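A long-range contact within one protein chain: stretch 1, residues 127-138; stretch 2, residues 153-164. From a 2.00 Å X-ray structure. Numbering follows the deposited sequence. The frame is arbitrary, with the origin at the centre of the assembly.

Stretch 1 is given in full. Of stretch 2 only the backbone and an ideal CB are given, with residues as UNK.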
# COMPACT_ATOMS: atom_id res chain seq x y z
N ALA A 127 -4.21 -6.78 -10.66
CA ALA A 127 -3.15 -6.94 -9.66
C ALA A 127 -1.77 -6.78 -10.27
O ALA A 127 -0.93 -6.04 -9.74
CB ALA A 127 -3.27 -8.31 -8.99
N MET A 128 -1.52 -7.46 -11.38
CA MET A 128 -0.23 -7.39 -12.05
C MET A 128 0.07 -5.98 -12.57
O MET A 128 1.20 -5.50 -12.43
CB MET A 128 -0.17 -8.38 -13.21
CG MET A 128 -0.15 -9.84 -12.79
SD MET A 128 1.27 -10.28 -11.76
CE MET A 128 2.62 -9.81 -12.82
N SER A 129 -0.93 -5.34 -13.17
CA SER A 129 -0.75 -4.00 -13.71
C SER A 129 -0.35 -3.00 -12.63
O SER A 129 0.48 -2.12 -12.86
CB SER A 129 -2.05 -3.52 -14.37
OG SER A 129 -2.43 -4.39 -15.41
N ALA A 130 -0.93 -3.15 -11.45
CA ALA A 130 -0.63 -2.26 -10.34
C ALA A 130 0.75 -2.56 -9.77
O ALA A 130 1.59 -1.66 -9.67
CB ALA A 130 -1.70 -2.40 -9.24
N MET A 131 0.98 -3.81 -9.40
CA MET A 131 2.27 -4.20 -8.82
C MET A 131 3.44 -3.86 -9.74
O MET A 131 4.47 -3.37 -9.28
CB MET A 131 2.29 -5.70 -8.52
CG MET A 131 1.24 -6.14 -7.51
SD MET A 131 1.43 -7.87 -7.03
CE MET A 131 0.84 -8.69 -8.53
N LEU A 132 3.27 -4.10 -11.04
CA LEU A 132 4.32 -3.83 -12.01
C LEU A 132 4.54 -2.35 -12.28
O LEU A 132 5.40 -1.98 -13.09
CB LEU A 132 4.05 -4.57 -13.32
CG LEU A 132 4.18 -6.09 -13.24
CD1 LEU A 132 3.84 -6.71 -14.59
CD2 LEU A 132 5.60 -6.46 -12.83
N SER A 133 3.76 -1.50 -11.61
CA SER A 133 3.91 -0.05 -11.77
C SER A 133 4.99 0.44 -10.81
O SER A 133 5.45 1.58 -10.91
CB SER A 133 2.59 0.67 -11.47
OG SER A 133 1.62 0.42 -12.46
N GLY A 134 5.39 -0.43 -9.89
CA GLY A 134 6.42 -0.06 -8.92
C GLY A 134 7.81 -0.56 -9.26
O GLY A 134 7.99 -1.38 -10.16
N GLU A 135 8.81 -0.06 -8.54
CA GLU A 135 10.21 -0.44 -8.74
C GLU A 135 10.63 -1.33 -7.58
O GLU A 135 11.55 -2.14 -7.70
CB GLU A 135 11.11 0.79 -8.73
CG GLU A 135 10.67 1.92 -9.64
CD GLU A 135 11.41 3.21 -9.34
OE1 GLU A 135 11.40 3.66 -8.16
OE2 GLU A 135 12.00 3.79 -10.28
N GLU A 136 9.96 -1.14 -6.44
CA GLU A 136 10.23 -1.90 -5.23
C GLU A 136 8.92 -2.52 -4.76
O GLU A 136 7.84 -2.03 -5.10
CB GLU A 136 10.74 -0.97 -4.13
CG GLU A 136 12.00 -0.20 -4.48
CD GLU A 136 12.29 0.90 -3.48
OE1 GLU A 136 12.16 0.65 -2.26
OE2 GLU A 136 12.64 2.02 -3.90
N ALA A 137 9.02 -3.58 -3.97
CA ALA A 137 7.83 -4.24 -3.46
C ALA A 137 7.92 -4.53 -1.97
O ALA A 137 8.93 -5.02 -1.47
CB ALA A 137 7.59 -5.54 -4.23
N LEU A 138 6.84 -4.20 -1.26
CA LEU A 138 6.76 -4.46 0.17
C LEU A 138 5.67 -5.50 0.32
O LEU A 138 4.49 -5.21 0.12
CB LEU A 138 6.39 -3.19 0.94
CG LEU A 138 6.23 -3.36 2.46
CD1 LEU A 138 7.55 -3.80 3.06
CD2 LEU A 138 5.78 -2.04 3.09
N UNK A 153 4.96 -16.36 -3.31
CA UNK A 153 4.86 -16.57 -4.75
C UNK A 153 4.78 -15.25 -5.50
O UNK A 153 5.39 -15.08 -6.55
CB UNK A 153 3.64 -17.43 -5.08
N UNK A 154 4.01 -14.31 -4.96
CA UNK A 154 3.88 -13.00 -5.59
C UNK A 154 5.24 -12.33 -5.60
O UNK A 154 5.65 -11.75 -6.61
CB UNK A 154 2.85 -12.13 -4.87
N UNK A 155 5.95 -12.41 -4.48
CA UNK A 155 7.26 -11.81 -4.38
C UNK A 155 8.21 -12.37 -5.42
O UNK A 155 8.98 -11.63 -6.04
CB UNK A 155 7.83 -12.02 -2.98
N UNK A 156 8.16 -13.69 -5.61
CA UNK A 156 9.02 -14.34 -6.59
C UNK A 156 8.70 -13.82 -7.98
O UNK A 156 9.60 -13.52 -8.77
CB UNK A 156 8.86 -15.86 -6.53
N UNK A 157 7.41 -13.69 -8.29
CA UNK A 157 6.99 -13.19 -9.59
C UNK A 157 7.51 -11.77 -9.80
O UNK A 157 8.11 -11.47 -10.83
CB UNK A 157 5.47 -13.23 -9.72
N UNK A 158 7.28 -10.90 -8.82
CA UNK A 158 7.74 -9.52 -8.92
C UNK A 158 9.26 -9.45 -9.01
O UNK A 158 9.81 -8.62 -9.73
CB UNK A 158 7.25 -8.71 -7.72
N UNK A 159 9.94 -10.33 -8.28
CA UNK A 159 11.40 -10.35 -8.30
C UNK A 159 11.88 -10.64 -9.72
O UNK A 159 12.79 -9.99 -10.23
CB UNK A 159 11.95 -11.39 -7.32
N UNK A 160 11.25 -11.63 -10.36
CA UNK A 160 11.61 -12.01 -11.72
C UNK A 160 11.24 -10.90 -12.70
O UNK A 160 11.87 -10.75 -13.75
CB UNK A 160 10.92 -13.32 -12.11
N UNK A 161 10.21 -10.13 -12.36
CA UNK A 161 9.76 -9.03 -13.21
C UNK A 161 10.72 -7.84 -13.14
O UNK A 161 10.59 -6.89 -13.91
CB UNK A 161 8.35 -8.59 -12.80
N UNK A 162 11.67 -7.90 -12.21
CA UNK A 162 12.64 -6.82 -12.09
C UNK A 162 12.52 -5.93 -10.87
O UNK A 162 13.37 -5.07 -10.66
CB UNK A 162 12.54 -5.94 -13.34
N UNK A 163 11.49 -6.13 -10.05
CA UNK A 163 11.32 -5.30 -8.86
C UNK A 163 12.22 -5.71 -7.70
O UNK A 163 12.46 -6.90 -7.46
CB UNK A 163 9.86 -5.35 -8.41
N UNK A 164 12.70 -4.71 -6.96
CA UNK A 164 13.53 -4.95 -5.79
C UNK A 164 12.60 -5.27 -4.64
O UNK A 164 11.75 -4.45 -4.27
CB UNK A 164 14.43 -3.75 -5.47

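Position 153 lies in a helix, and its ideal CB has nothing of stretch 1 within 5.5 Å; any helix-tolerant residue would serve, and a long polar one suits open space. It is Lys-153, fully extended. At 154 the CB points sideways, 5.0 Å from SD of Met-131, which leaves room for a small or medium apolar side chain. Val-154 fills it: its CG1 reaches 3.6 Å from SD of Met-131. Positions 155 and 156 meet nothing in stretch 1, so this contact does not select among residues there; they are Gly-155 and Ile-156.

At 157 the CB points toward stretch 1, 5.4 Å from CE of Met-128, an apolar methyl. Valine, isoleucine, leucine or methionine could close that gap. Val-157 does so, with CG1 4.0 Å from CE of Met-128.

Position 158 looks into an apolar hollow lined by Met-131, Leu-132 and Ala-137. Its CB points sideways, 4.7 Å from CB of Ala-137, so a branched apolar chain with some reach, such as leucine, is apt; methionine is conceivable. Leu-158 (chi1 m, chi2 t) sets CD2 3.6 Å from CB of Met-131 and CD1 3.8 Å from CB of Ala-137, while CD2 also lies 4.3 Å from CD2 of Leu-132.

Positions 159 and 160 make no contact, and long polar residues are easily accommodated: they are Lys-159 and Lys-160. At 161 the CB points toward stretch 1 and is already tight, 3.5 Å from CD2 of Leu-132. A small residue is favoured, and Ala-161 packs its methyl on that leucine without needing further space.

Position 162 is decided by its backbone. Phi is +109°, where a CB would jam against the carbonyl O of the preceding residue; Gly-162 avoids this and ends the helix in a Schellman motif.

At 163 the CB points toward stretch 1, 3.7 Å from O of Glu-135, while the space beyond it is bordered by Leu-132 and Ala-137. An apolar side chain, leucine or perhaps methionine, suits that space. Leu-163 (chi1 m, chi2 p) brings CD1 3.8 Å from CD2 of Leu-132 and CD2 4.3 Å from CB of Ala-137.

Position 164 pairs with Glu-136 in a parallel bridge, its backbone N donating to O of Glu-135 (2.9 Å) and its O accepting from N of Ala-137 (2.9 Å). These bonds make no demand on the side chain. The CB lies on the same face of the sheet as Glu-136, 4.4 Å from its CG, so several small or medium residues would fit. It is Ala-164, whose methyl rests beside the aliphatic part of that glutamate.

Stretch 2 (153-164) KVGIVLKKAGLA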
# COMPACT_ATOMS: atom_id res chain seq x y z
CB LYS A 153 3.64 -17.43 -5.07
CG LYS A 153 3.75 -18.87 -4.58
CD LYS A 153 2.53 -19.69 -4.99
CE LYS A 153 2.66 -21.13 -4.55
NZ LYS A 153 1.45 -21.92 -4.93
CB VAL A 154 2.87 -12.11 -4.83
CG1 VAL A 154 2.84 -10.72 -5.45
CG2 VAL A 154 1.48 -12.74 -4.88
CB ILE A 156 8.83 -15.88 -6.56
CG1 ILE A 156 9.17 -16.40 -5.16
CG2 ILE A 156 9.71 -16.54 -7.61
CD1 ILE A 156 9.01 -17.90 -5.01
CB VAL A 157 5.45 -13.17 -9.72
CG1 VAL A 157 5.04 -12.45 -10.99
CG2 VAL A 157 4.91 -14.60 -9.73
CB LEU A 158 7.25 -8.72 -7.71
CG LEU A 158 5.73 -8.59 -7.58
CD1 LEU A 158 5.38 -7.79 -6.33
CD2 LEU A 158 5.16 -7.92 -8.82
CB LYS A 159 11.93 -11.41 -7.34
CG LYS A 159 13.44 -11.41 -7.20
CD LYS A 159 13.91 -12.49 -6.24
CE LYS A 159 15.42 -12.46 -6.06
NZ LYS A 159 15.88 -13.57 -5.19
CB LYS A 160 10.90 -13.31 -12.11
CG LYS A 160 11.29 -14.50 -11.24
CD LYS A 160 10.54 -15.77 -11.62
CE LYS A 160 10.99 -16.95 -10.78
NZ LYS A 160 10.25 -18.20 -11.11
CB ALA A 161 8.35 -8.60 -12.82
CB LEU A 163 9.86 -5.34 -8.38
CG LEU A 163 8.77 -4.68 -9.22
CD1 LEU A 163 8.46 -5.53 -10.44
CD2 LEU A 163 7.52 -4.50 -8.36
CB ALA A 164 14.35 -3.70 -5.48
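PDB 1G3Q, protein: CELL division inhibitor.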